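Local coordinates for polyketide biosynthesis cytochrome P450 PksS (Bacillus subtilis, PDB 4YZR), which acts as a haem-dependent cytochrome P450 monooxygenase, oxidising dihydrobacillaene in the biosynthesis of the antibiotic polyketide bacillaene, at residues C53-K58 / F300-H305; Q108-R113 / A355-L360; V176-G181 / R388-L393; T254-Q259 / R283-V288. All coordinates share one frame; numbering follows the deposited sequence.

Contact 1: C53-K58 / F300-H305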
loop_
_atom_site.group_PDB
_atom_site.type_symbol
_atom_site.label_atom_id
_atom_site.label_comp_id
_atom_site.label_asym_id
_atom_site.label_seq_id
_atom_site.Cartn_x
_atom_site.Cartn_y
_atom_site.Cartn_z
ATOM N N CYS A 53 -9.623 15.566 5.682
ATOM C CA CYS A 53 -9.331 14.133 5.698
ATOM C C CYS A 53 -9.213 13.646 7.105
ATOM O O CYS A 53 -9.703 12.581 7.488
ATOM C CB CYS A 53 -8.086 13.859 4.925
ATOM S SG CYS A 53 -8.271 13.851 3.120
ATOM N N MET A 54 -8.451 14.424 7.933
ATOM C CA MET A 54 -8.349 14.063 9.372
ATOM C C MET A 54 -9.674 13.997 10.031
ATOM O O MET A 54 -9.905 13.037 10.795
ATOM C CB MET A 54 -7.352 14.947 10.133
ATOM C CG MET A 54 -5.923 14.805 9.770
ATOM S SD MET A 54 -5.322 13.169 10.271
ATOM C CE MET A 54 -5.725 13.048 11.938
ATOM N N ALA A 55 -10.526 14.948 9.802
ATOM C CA ALA A 55 -11.858 14.921 10.459
ATOM C C ALA A 55 -12.601 13.659 10.060
ATOM O O ALA A 55 -13.163 12.896 10.891
ATOM C CB ALA A 55 -12.655 16.117 10.050
ATOM N N PHE A 56 -12.631 13.287 8.787
ATOM C CA PHE A 56 -13.319 12.071 8.344
ATOM C C PHE A 56 -12.671 10.818 8.786
ATOM O O PHE A 56 -13.382 9.807 9.017
ATOM C CB PHE A 56 -13.531 12.076 6.826
ATOM C CG PHE A 56 -14.689 12.931 6.397
ATOM C CD1 PHE A 56 -14.530 14.275 6.125
ATOM C CD2 PHE A 56 -15.972 12.361 6.267
ATOM C CE1 PHE A 56 -15.622 15.066 5.751
ATOM C CE2 PHE A 56 -17.024 13.161 5.836
ATOM C CZ PHE A 56 -16.833 14.503 5.647
ATOM N N LEU A 57 -11.368 10.782 9.007
ATOM C CA LEU A 57 -10.687 9.589 9.547
ATOM C C LEU A 57 -10.999 9.322 10.992
ATOM O O LEU A 57 -10.877 8.176 11.418
ATOM C CB LEU A 57 -9.172 9.713 9.238
ATOM C CG LEU A 57 -8.781 9.567 7.798
ATOM C CD1 LEU A 57 -7.348 9.979 7.546
ATOM C CD2 LEU A 57 -8.979 8.127 7.354
ATOM N N LYS A 58 -11.408 10.328 11.703
ATOM C CA LYS A 58 -11.747 10.219 13.138
ATOM C C LYS A 58 -13.229 10.165 13.369
ATOM O O LYS A 58 -13.641 10.033 14.536
ATOM C CB LYS A 58 -11.182 11.511 13.831
ATOM C CG LYS A 58 -9.663 11.474 13.809
ATOM C CD LYS A 58 -9.147 12.522 14.784
ATOM C CE LYS A 58 -8.546 13.720 14.141
ATOM N NZ LYS A 58 -7.304 14.027 14.910
ATOM N N PHE A 300 -25.617 13.868 7.784
ATOM C CA PHE A 300 -25.062 14.936 8.564
ATOM C C PHE A 300 -24.518 16.026 7.685
ATOM O O PHE A 300 -24.204 15.806 6.459
ATOM C CB PHE A 300 -23.991 14.436 9.545
ATOM C CG PHE A 300 -22.711 13.850 8.893
ATOM C CD1 PHE A 300 -22.637 12.498 8.602
ATOM C CD2 PHE A 300 -21.590 14.630 8.738
ATOM C CE1 PHE A 300 -21.464 11.943 8.059
ATOM C CE2 PHE A 300 -20.419 14.077 8.210
ATOM C CZ PHE A 300 -20.378 12.730 7.936
ATOM N N THR A 301 -24.326 17.202 8.234
ATOM C CA THR A 301 -23.751 18.272 7.512
ATOM C C THR A 301 -22.291 18.527 7.942
ATOM O O THR A 301 -21.943 18.443 9.109
ATOM C CB THR A 301 -24.519 19.621 7.795
ATOM O OG1 THR A 301 -25.858 19.404 7.425
ATOM C CG2 THR A 301 -24.019 20.789 7.021
ATOM N N TYR A 302 -21.460 18.723 6.934
ATOM C CA TYR A 302 -20.054 19.039 7.157
ATOM C C TYR A 302 -19.665 20.164 6.302
ATOM O O TYR A 302 -19.702 20.086 5.087
ATOM C CB TYR A 302 -19.176 17.781 6.800
ATOM C CG TYR A 302 -17.687 18.000 7.132
ATOM C CD1 TYR A 302 -16.815 18.577 6.225
ATOM C CD2 TYR A 302 -17.198 17.662 8.376
ATOM C CE1 TYR A 302 -15.501 18.827 6.524
ATOM C CE2 TYR A 302 -15.867 18.009 8.732
ATOM C CZ TYR A 302 -15.014 18.481 7.775
ATOM O OH TYR A 302 -13.733 18.821 8.111
ATOM N N LYS A 303 -19.323 21.324 6.908
ATOM C CA LYS A 303 -18.933 22.548 6.167
ATOM C C LYS A 303 -19.997 22.976 5.140
ATOM O O LYS A 303 -19.698 23.273 3.997
ATOM C CB LYS A 303 -17.503 22.454 5.562
ATOM C CG LYS A 303 -16.381 22.466 6.616
ATOM C CD LYS A 303 -15.003 22.602 6.075
ATOM C CE LYS A 303 -13.991 22.633 7.191
ATOM N NZ LYS A 303 -12.592 22.674 6.689
ATOM N N GLY A 304 -21.233 22.804 5.554
ATOM C CA GLY A 304 -22.388 23.141 4.687
ATOM C C GLY A 304 -22.835 22.088 3.708
ATOM O O GLY A 304 -23.774 22.296 2.940
ATOM N N HIS A 305 -22.126 20.963 3.645
ATOM C CA HIS A 305 -22.429 19.888 2.692
ATOM C C HIS A 305 -23.260 18.860 3.308
ATOM O O HIS A 305 -23.012 18.445 4.409
ATOM C CB HIS A 305 -21.108 19.222 2.154
ATOM C CG HIS A 305 -20.242 20.173 1.417
ATOM N ND1 HIS A 305 -19.221 20.862 2.042
ATOM C CD2 HIS A 305 -20.288 20.656 0.145
ATOM C CE1 HIS A 305 -18.670 21.698 1.194
ATOM N NE2 HIS A 305 -19.279 21.565 0.031
#

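Contact 2: Q108-R113 / A355-L360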
loop_
_atom_site.group_PDB
_atom_site.type_symbol
_atom_site.label_atom_id
_atom_site.label_comp_id
_atom_site.label_asym_id
_atom_site.label_seq_id
_atom_site.Cartn_x
_atom_site.Cartn_y
_atom_site.Cartn_z
ATOM N N GLN A 108 1.244 -8.472 17.274
ATOM C CA GLN A 108 2.532 -8.923 17.677
ATOM C C GLN A 108 3.467 -9.313 16.515
ATOM O O GLN A 108 4.679 -9.216 16.683
ATOM C CB GLN A 108 2.383 -10.040 18.678
ATOM C CG GLN A 108 1.857 -11.292 18.069
ATOM C CD GLN A 108 0.368 -11.278 17.742
ATOM O OE1 GLN A 108 -0.370 -10.289 17.967
ATOM N NE2 GLN A 108 -0.079 -12.421 17.220
ATOM N N ALA A 109 2.984 -9.722 15.377
ATOM C CA ALA A 109 3.753 -9.963 14.263
ATOM C C ALA A 109 4.391 -8.812 13.623
ATOM O O ALA A 109 5.374 -8.926 12.795
ATOM C CB ALA A 109 2.999 -10.761 13.223
ATOM N N PHE A 110 3.977 -7.613 14.024
ATOM C CA PHE A 110 4.493 -6.382 13.392
ATOM C C PHE A 110 5.007 -5.412 14.417
ATOM O O PHE A 110 5.177 -4.237 14.068
ATOM C CB PHE A 110 3.369 -5.823 12.487
ATOM C CG PHE A 110 3.130 -6.651 11.253
ATOM C CD1 PHE A 110 3.841 -6.428 10.087
ATOM C CD2 PHE A 110 2.220 -7.633 11.251
ATOM C CE1 PHE A 110 3.677 -7.248 9.034
ATOM C CE2 PHE A 110 1.994 -8.527 10.214
ATOM C CZ PHE A 110 2.717 -8.299 9.044
ATOM N N THR A 111 5.482 -5.949 15.551
ATOM C CA THR A 111 6.168 -5.013 16.527
ATOM C C THR A 111 7.558 -4.662 16.091
ATOM O O THR A 111 8.183 -5.381 15.254
ATOM C CB THR A 111 6.170 -5.659 17.857
ATOM O OG1 THR A 111 6.703 -6.986 17.689
ATOM C CG2 THR A 111 4.716 -5.661 18.382
ATOM N N PRO A 112 8.067 -3.514 16.595
ATOM C CA PRO A 112 9.371 -3.057 16.098
ATOM C C PRO A 112 10.542 -4.057 16.104
ATOM O O PRO A 112 11.215 -4.173 15.060
ATOM C CB PRO A 112 9.659 -1.842 17.000
ATOM C CG PRO A 112 8.278 -1.294 17.358
ATOM C CD PRO A 112 7.462 -2.559 17.564
ATOM N N ARG A 113 10.667 -4.902 17.094
ATOM C CA ARG A 113 11.795 -5.815 17.141
ATOM C C ARG A 113 11.545 -6.918 16.139
ATOM O O ARG A 113 12.493 -7.401 15.543
ATOM C CB ARG A 113 11.884 -6.369 18.593
ATOM C CG ARG A 113 13.011 -7.413 18.756
ATOM C CD ARG A 113 14.388 -6.838 18.610
ATOM N NE ARG A 113 15.303 -7.625 19.459
ATOM C CZ ARG A 113 16.616 -7.386 19.587
ATOM N NH1 ARG A 113 17.187 -6.331 18.975
ATOM N NH2 ARG A 113 17.339 -8.166 20.359
ATOM N N ALA A 355 3.383 -0.868 8.425
ATOM C CA ALA A 355 4.258 0.329 8.258
ATOM C C ALA A 355 5.686 0.052 8.624
ATOM O O ALA A 355 6.577 0.447 7.873
ATOM C CB ALA A 355 3.694 1.544 9.004
ATOM N N PRO A 356 5.996 -0.704 9.714
ATOM C CA PRO A 356 7.418 -0.851 9.989
ATOM C C PRO A 356 8.111 -1.693 8.926
ATOM O O PRO A 356 9.299 -1.503 8.628
ATOM C CB PRO A 356 7.427 -1.601 11.361
ATOM C CG PRO A 356 6.029 -1.562 11.813
ATOM C CD PRO A 356 5.101 -1.116 10.811
ATOM N N LEU A 357 7.400 -2.639 8.327
ATOM C CA LEU A 357 7.989 -3.489 7.301
ATOM C C LEU A 357 8.150 -2.726 6.010
ATOM O O LEU A 357 9.190 -2.807 5.385
ATOM C CB LEU A 357 7.110 -4.740 7.072
ATOM C CG LEU A 357 7.628 -5.668 5.991
ATOM C CD1 LEU A 357 9.032 -6.168 6.302
ATOM C CD2 LEU A 357 6.670 -6.884 5.983
ATOM N N ALA A 358 7.157 -1.936 5.615
ATOM C CA ALA A 358 7.316 -1.089 4.434
ATOM C C ALA A 358 8.470 -0.149 4.599
ATOM O O ALA A 358 9.304 0.048 3.698
ATOM C CB ALA A 358 6.051 -0.345 4.225
ATOM N N ARG A 359 8.597 0.462 5.777
ATOM C CA ARG A 359 9.679 1.370 6.035
ATOM C C ARG A 359 11.015 0.667 6.014
ATOM O O ARG A 359 11.997 1.220 5.483
ATOM C CB ARG A 359 9.486 2.052 7.390
ATOM C CG ARG A 359 8.402 3.119 7.380
ATOM C CD ARG A 359 8.098 3.627 8.776
ATOM N NE ARG A 359 7.308 4.860 8.714
ATOM C CZ ARG A 359 6.267 5.212 9.470
ATOM N NH1 ARG A 359 5.736 4.413 10.331
ATOM N NH2 ARG A 359 5.708 6.423 9.245
ATOM N N LEU A 360 11.114 -0.577 6.504
ATOM C CA LEU A 360 12.375 -1.293 6.506
ATOM C C LEU A 360 12.743 -1.682 5.121
ATOM O O LEU A 360 13.935 -1.598 4.699
ATOM C CB LEU A 360 12.252 -2.473 7.396
ATOM C CG LEU A 360 13.505 -3.374 7.542
ATOM C CD1 LEU A 360 14.696 -2.598 8.075
ATOM C CD2 LEU A 360 13.214 -4.517 8.451
#

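Contact 3: V176-G181 / R388-L393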
loop_
_atom_site.group_PDB
_atom_site.type_symbol
_atom_site.label_atom_id
_atom_site.label_comp_id
_atom_site.label_asym_id
_atom_site.label_seq_id
_atom_site.Cartn_x
_atom_site.Cartn_y
_atom_site.Cartn_z
ATOM N N VAL A 176 -5.964 -10.044 -7.286
ATOM C CA VAL A 176 -6.073 -8.521 -7.106
ATOM C C VAL A 176 -6.331 -7.772 -8.401
ATOM O O VAL A 176 -6.280 -6.488 -8.455
ATOM C CB VAL A 176 -4.801 -7.864 -6.486
ATOM C CG1 VAL A 176 -4.525 -8.556 -5.163
ATOM C CG2 VAL A 176 -3.545 -7.908 -7.289
ATOM N N ASP A 177 -6.564 -8.501 -9.470
ATOM C CA ASP A 177 -6.830 -7.836 -10.759
ATOM C C ASP A 177 -8.035 -6.895 -10.664
ATOM O O ASP A 177 -9.081 -7.296 -10.150
ATOM C CB ASP A 177 -7.105 -8.920 -11.807
ATOM C CG ASP A 177 -7.193 -8.344 -13.211
ATOM O OD1 ASP A 177 -8.283 -7.826 -13.531
ATOM O OD2 ASP A 177 -6.180 -8.419 -13.945
ATOM N N THR A 178 -7.879 -5.639 -11.136
ATOM C CA THR A 178 -9.016 -4.646 -11.096
ATOM C C THR A 178 -9.906 -4.607 -12.352
ATOM O O THR A 178 -10.974 -3.964 -12.309
ATOM C CB THR A 178 -8.575 -3.189 -10.683
ATOM O OG1 THR A 178 -7.387 -2.773 -11.389
ATOM C CG2 THR A 178 -8.268 -3.150 -9.167
ATOM N N SER A 179 -9.439 -5.302 -13.349
ATOM C CA SER A 179 -10.182 -5.419 -14.537
ATOM C C SER A 179 -11.503 -6.023 -14.199
ATOM O O SER A 179 -11.659 -7.195 -13.978
ATOM C CB SER A 179 -9.492 -6.289 -15.566
ATOM O OG SER A 179 -8.618 -5.531 -16.321
ATOM N N GLU A 180 -12.565 -5.226 -14.284
ATOM C CA GLU A 180 -13.963 -5.639 -14.043
ATOM C C GLU A 180 -14.500 -6.870 -14.831
ATOM O O GLU A 180 -15.303 -7.664 -14.362
ATOM C CB GLU A 180 -14.855 -4.456 -14.422
ATOM C CG GLU A 180 -14.680 -3.267 -13.514
ATOM C CD GLU A 180 -13.775 -2.192 -14.067
ATOM O OE1 GLU A 180 -13.021 -2.458 -15.001
ATOM O OE2 GLU A 180 -13.806 -1.054 -13.546
ATOM N N GLY A 181 -14.058 -6.961 -16.056
ATOM C CA GLY A 181 -14.462 -8.053 -16.879
ATOM C C GLY A 181 -13.780 -9.311 -16.448
ATOM O O GLY A 181 -14.209 -10.350 -16.926
ATOM N N ARG A 388 0.389 1.959 -14.222
ATOM C CA ARG A 388 -0.690 0.970 -14.230
ATOM C C ARG A 388 -2.036 1.671 -14.070
ATOM O O ARG A 388 -2.146 2.761 -13.526
ATOM C CB ARG A 388 -0.527 0.024 -13.087
ATOM C CG ARG A 388 0.739 -0.809 -13.298
ATOM C CD ARG A 388 1.084 -1.658 -12.115
ATOM N NE ARG A 388 0.220 -2.817 -11.968
ATOM C CZ ARG A 388 0.435 -3.766 -11.053
ATOM N NH1 ARG A 388 1.413 -3.668 -10.144
ATOM N NH2 ARG A 388 -0.387 -4.798 -11.000
ATOM N N LYS A 389 -3.107 1.094 -14.637
ATOM C CA LYS A 389 -4.431 1.556 -14.460
ATOM C C LYS A 389 -4.919 1.058 -13.129
ATOM O O LYS A 389 -5.162 -0.094 -12.944
ATOM C CB LYS A 389 -5.266 0.995 -15.575
ATOM C CG LYS A 389 -6.729 1.507 -15.614
ATOM C CD LYS A 389 -7.605 0.739 -16.664
ATOM C CE LYS A 389 -9.072 1.170 -16.637
ATOM N NZ LYS A 389 -9.271 2.655 -16.564
ATOM N N ASN A 390 -5.017 1.924 -12.204
ATOM C CA ASN A 390 -5.549 1.624 -10.858
ATOM C C ASN A 390 -5.862 2.972 -10.272
ATOM O O ASN A 390 -4.852 3.742 -10.161
ATOM C CB ASN A 390 -4.550 0.820 -10.012
ATOM C CG ASN A 390 -5.154 0.283 -8.702
ATOM O OD1 ASN A 390 -5.855 0.970 -7.953
ATOM N ND2 ASN A 390 -4.941 -0.997 -8.488
ATOM N N VAL A 391 -7.082 3.157 -9.825
ATOM C CA VAL A 391 -7.615 4.396 -9.244
ATOM C C VAL A 391 -6.864 4.697 -7.885
ATOM O O VAL A 391 -6.629 5.876 -7.587
ATOM C CB VAL A 391 -9.201 4.188 -8.876
ATOM C CG1 VAL A 391 -9.751 5.258 -7.977
ATOM C CG2 VAL A 391 -10.089 3.975 -10.095
ATOM N N PHE A 392 -6.715 3.683 -7.077
ATOM C CA PHE A 392 -6.342 3.849 -5.687
ATOM C C PHE A 392 -4.889 3.688 -5.533
ATOM O O PHE A 392 -4.314 4.351 -4.617
ATOM C CB PHE A 392 -7.107 2.848 -4.831
ATOM C CG PHE A 392 -8.591 3.018 -4.887
ATOM C CD1 PHE A 392 -9.222 4.042 -4.177
ATOM C CD2 PHE A 392 -9.334 2.244 -5.674
ATOM C CE1 PHE A 392 -10.595 4.204 -4.240
ATOM C CE2 PHE A 392 -10.736 2.401 -5.762
ATOM C CZ PHE A 392 -11.308 3.412 -5.069
ATOM N N LEU A 393 -4.260 2.773 -6.198
ATOM C CA LEU A 393 -2.830 2.456 -6.062
ATOM C C LEU A 393 -2.018 3.025 -7.195
ATOM O O LEU A 393 -2.152 2.457 -8.374
ATOM C CB LEU A 393 -2.668 0.974 -6.008
ATOM C CG LEU A 393 -3.580 0.161 -5.084
ATOM C CD1 LEU A 393 -3.323 -1.368 -5.166
ATOM C CD2 LEU A 393 -3.494 0.734 -3.682
#

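Contact 4: T254-Q259 / R283-V288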
loop_
_atom_site.group_PDB
_atom_site.type_symbol
_atom_site.label_atom_id
_atom_site.label_comp_id
_atom_site.label_asym_id
_atom_site.label_seq_id
_atom_site.Cartn_x
_atom_site.Cartn_y
_atom_site.Cartn_z
ATOM N N THR A 254 11.889 5.231 -6.205
ATOM C CA THR A 254 13.089 5.274 -7.050
ATOM C C THR A 254 12.877 6.350 -8.096
ATOM O O THR A 254 13.775 7.196 -8.387
ATOM C CB THR A 254 13.360 3.923 -7.678
ATOM O OG1 THR A 254 13.707 3.012 -6.654
ATOM C CG2 THR A 254 14.548 3.966 -8.633
ATOM N N LEU A 255 11.736 6.348 -8.767
ATOM C CA LEU A 255 11.447 7.349 -9.789
ATOM C C LEU A 255 11.629 8.773 -9.202
ATOM O O LEU A 255 12.264 9.648 -9.816
ATOM C CB LEU A 255 10.059 7.166 -10.411
ATOM C CG LEU A 255 9.607 8.294 -11.342
ATOM C CD1 LEU A 255 10.539 8.420 -12.552
ATOM C CD2 LEU A 255 8.170 8.063 -11.813
ATOM N N ALA A 256 11.040 9.020 -8.032
ATOM C CA ALA A 256 11.109 10.367 -7.449
ATOM C C ALA A 256 12.574 10.717 -7.175
ATOM O O ALA A 256 12.950 11.894 -7.446
ATOM C CB ALA A 256 10.269 10.452 -6.193
ATOM N N LEU A 257 13.379 9.849 -6.638
ATOM C CA LEU A 257 14.800 10.126 -6.464
ATOM C C LEU A 257 15.482 10.399 -7.782
ATOM O O LEU A 257 16.232 11.397 -7.818
ATOM C CB LEU A 257 15.479 8.994 -5.751
ATOM C CG LEU A 257 15.106 8.749 -4.293
ATOM C CD1 LEU A 257 15.599 7.401 -3.793
ATOM C CD2 LEU A 257 15.582 9.888 -3.387
ATOM N N LEU A 258 15.173 9.693 -8.852
ATOM C CA LEU A 258 15.795 9.905 -10.163
ATOM C C LEU A 258 15.329 11.210 -10.786
ATOM O O LEU A 258 16.071 11.699 -11.678
ATOM C CB LEU A 258 15.608 8.687 -11.056
ATOM C CG LEU A 258 16.211 7.395 -10.521
ATOM C CD1 LEU A 258 15.865 6.272 -11.477
ATOM C CD2 LEU A 258 17.703 7.537 -10.301
ATOM N N GLN A 259 14.177 11.754 -10.415
ATOM C CA GLN A 259 13.689 13.021 -10.925
ATOM C C GLN A 259 14.150 14.197 -10.132
ATOM O O GLN A 259 13.938 15.329 -10.597
ATOM C CB GLN A 259 12.182 13.035 -10.936
ATOM C CG GLN A 259 11.457 12.084 -11.851
ATOM C CD GLN A 259 9.922 11.973 -11.421
ATOM O OE1 GLN A 259 9.507 12.099 -10.189
ATOM N NE2 GLN A 259 9.185 11.683 -12.323
ATOM N N ARG A 283 5.359 10.473 1.543
ATOM C CA ARG A 283 4.519 11.616 1.408
ATOM C C ARG A 283 4.324 12.010 -0.035
ATOM O O ARG A 283 3.193 12.262 -0.473
ATOM C CB ARG A 283 5.093 12.824 2.173
ATOM C CG ARG A 283 4.254 14.055 2.100
ATOM C CD ARG A 283 4.958 15.361 2.530
ATOM N NE ARG A 283 5.929 15.789 1.585
ATOM C CZ ARG A 283 5.668 16.601 0.560
ATOM N NH1 ARG A 283 4.493 17.083 0.331
ATOM N NH2 ARG A 283 6.645 16.920 -0.316
ATOM N N TYR A 284 5.398 12.106 -0.787
ATOM C CA TYR A 284 5.407 12.629 -2.154
ATOM C C TYR A 284 4.841 11.617 -3.150
ATOM O O TYR A 284 4.112 12.061 -4.093
ATOM C CB TYR A 284 6.854 12.974 -2.490
ATOM C CG TYR A 284 7.034 13.720 -3.787
ATOM C CD1 TYR A 284 6.955 15.070 -3.839
ATOM C CD2 TYR A 284 7.255 13.028 -4.917
ATOM C CE1 TYR A 284 7.155 15.720 -5.104
ATOM C CE2 TYR A 284 7.432 13.652 -6.157
ATOM C CZ TYR A 284 7.368 14.955 -6.193
ATOM O OH TYR A 284 7.531 15.568 -7.457
ATOM N N THR A 285 5.051 10.334 -2.975
ATOM C CA THR A 285 4.613 9.363 -3.944
ATOM C C THR A 285 3.287 8.794 -3.578
ATOM O O THR A 285 2.686 8.142 -4.449
ATOM C CB THR A 285 5.615 8.213 -4.130
ATOM O OG1 THR A 285 5.674 7.325 -3.006
ATOM C CG2 THR A 285 7.028 8.753 -4.561
ATOM N N SER A 286 2.811 8.878 -2.340
ATOM C CA SER A 286 1.530 8.363 -1.859
ATOM C C SER A 286 1.143 7.078 -2.593
ATOM O O SER A 286 0.078 7.098 -3.341
ATOM C CB SER A 286 0.453 9.422 -1.993
ATOM O OG SER A 286 0.792 10.591 -1.180
ATOM N N PRO A 287 1.780 5.943 -2.393
ATOM C CA PRO A 287 1.482 4.695 -3.118
ATOM C C PRO A 287 0.041 4.385 -3.078
ATOM O O PRO A 287 -0.544 3.910 -4.095
ATOM C CB PRO A 287 2.350 3.685 -2.432
ATOM C CG PRO A 287 3.530 4.482 -1.895
ATOM C CD PRO A 287 2.958 5.813 -1.466
ATOM N N VAL A 288 -0.617 4.536 -1.946
ATOM C CA VAL A 288 -2.071 4.584 -1.868
ATOM C C VAL A 288 -2.425 6.048 -2.023
ATOM O O VAL A 288 -2.261 6.893 -1.100
ATOM C CB VAL A 288 -2.602 4.005 -0.569
ATOM C CG1 VAL A 288 -4.107 4.098 -0.584
ATOM C CG2 VAL A 288 -2.108 2.604 -0.348
HETATM O O HOH W 1 7.461 14.052 -9.612
#

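Contact 1: C53-K58 / F300-H305
F56 drives the edge of its ring into the face of Y302, and this pair joins helix 50-58 of the P450 fold to a tight beta hairpin whose strands, 300-302 and 305-307, are linked by a type I' turn from Y302 to H305. The stack is edge-to-face but canted: the ring planes meet at 57° and the centroids are 4.8 Å apart. CE1 of F56 does the touching, poised over the middle of the Y302 ring at 3.6 Å above its plane. The tyrosine reaches this place because its CG lies anti to the backbone N (chi1 -175°), which sends the ring out from the strand and over to the helix.

A55, the residue before F56, adds its CB, 3.5 Å from Y302 OH. That hydroxyl is hydrogen-bonded to D52, which also forms a salt bridge with K303, so the aspartate ties both hairpin side chains to the helix. CE2 of F56 meets CZ of F300 at 4.0 Å, coming in at the edge of the F300 ring near its plane. F300 in turn has R61 as a cation-pi partner, while I313 and I315 of strand 312-315 pack on F56.

No hydrogen bond runs directly between the two segments: 53-58 and 300-305 themselves meet by ring and methyl packing, and the polar ties run through D52. The turn braces itself: Y302 O accepts from H305 N and also, in its carbonyl plane, from H305 ND1 at 3.2 Å.

Contact 2: Q108-R113 / A355-L360
P356 and L357, in the first turn of the helix that follows the cysteine loop of the P450 fold, meet F110, next to the short 3-10 segment 108-109 and beside the haem. This helix, 355-372, starts just after C352, which by similarity is the axial ligand of the haem iron, and A358 in it touches the porphyrin, as F110 does. The nearest approach is between F110 O and P356 CG, 3.6 Å: the backbone carbonyl rests against the proline ring. CD2 of L357 comes up to the edge of the phenylalanine ring, close to its plane, with CD2 and F110 CE1 4.3 Å apart. A chi1 of 178° carries the leucine CG away from the backbone N, and chi2 of 59° leaves CD2 extended, anti to CA, toward the phenylalanine.

I115 of helix 112-116 packs on all three, while L212 of helix 212-218 is a further neighbour of F110. T111 occupies the N-cap position of helix 112-116 without making a capping bond. T111 OG1 donates back to Q108 O at 3.2 Å, tilted 32° from the carbonyl plane, and is also hydrogen-bonded to T114 OG1.

The carbonyl oxygen of F110 meets the CG methylene of P356 and the leucine methyl meets the ring edge, so the segments associate by van der Waals packing, with no directional bond between them, next to the haem that F110 and A358 touch.

Contact 3: V176-G181 / R388-L393
T178 lies across the side-chain amide of N390 at about a right angle, its methyl CG2 4.0 Å from N390 ND2. The hydroxyl takes the other branch: T178 OG1 stands 3.8 Å from K389 O, too long for a hydrogen bond, and none crosses between the segments. This is a light surface touch, with some further cover from the lysine chain of K389.

What holds the amide still is on the far end of the same group. The chi1 of -170° puts the CG of N390 opposite its own backbone N, and OD1 then receives two main-chain donors. F392 N, 3.0 Å from N390 OD1, lies in the carbonyl plane and closes an Asx turn; L393 N, also 3.0 Å from N390 OD1, comes from well above that plane in a nearly straight bond of 171°, the wider Asx motif. With OD1 gripped twice, the rotation of the amide is set and ND2 is left facing the threonine.

Farther out, V391 CG1 sits over one face of the F392 ring, the backbone of F392 bonds to V289, and L393 packs on V288. On the other segment, V176 leans on V240 and E244 of the long helix 228-259, which L393 touches too.

Segment 176-181 is the link between the F and G helices, 165-175 and 183-206, which in many P450s is mobile and covers the substrate pocket; here it meets the C-terminal loop, which in relatives contributes to that pocket.

Contact 4: T254-Q259 / R283-V288
A256 packs against T285 and Y284 where the long central helix of the P450 fold, 228-259, meets the end of the K helix, 274-285, which carries the E280 and R283 of the ExxR motif. Two apolar touches make the direct contact. The methyl CB of A256 lies 4.0 Å from T285 CG2 and 4.2 Å from Y284 CD2, the latter reached obliquely. T285 turns its methyl to the alanine, while its OG1 is hydrogen-bonded back to L281 O of its own helix. L281 also touches A256 and L257, extending the apolar seam.

Polar groups hold the end of the K helix. S286 OG donates to R283 O at 3.0 Å from above the carbonyl plane, just where S286 leaves helical geometry with a positive phi of 33°. R283 itself is salt-bridged to E280 through NE.

Aromatic and cation-pi interactions centre on the Y284 ring, which has R322 as its cationic partner and meets the ring of H260 nearly at right angles.

A water bridges the two segments. It lies in the plane of the Y284 ring, 2.6 Å from Y284 OH, and donates to Q259 OE1 at 2.9 Å.

Contacts 3 and 4 are the two that touch: F392 O packs on V288 CG1 at 4.0 Å, and L393 CD2 on V288 CG2 at 4.1 Å. V288 also touches the haem, so this one residue meets both the C-terminal loop and the cofactor. Contact 2 reaches the porphyrin through F110 and A358, and lies on the opposite side of the chain's centre from contact 3, their centres about 27 Å apart. Contact 1 is peripheral, its centre about 28 to 31 Å from those of the others, yet the F56 side chain is still about 11 Å from the haem. Contact 4 falls, in sequence, between the two segments of each other contact.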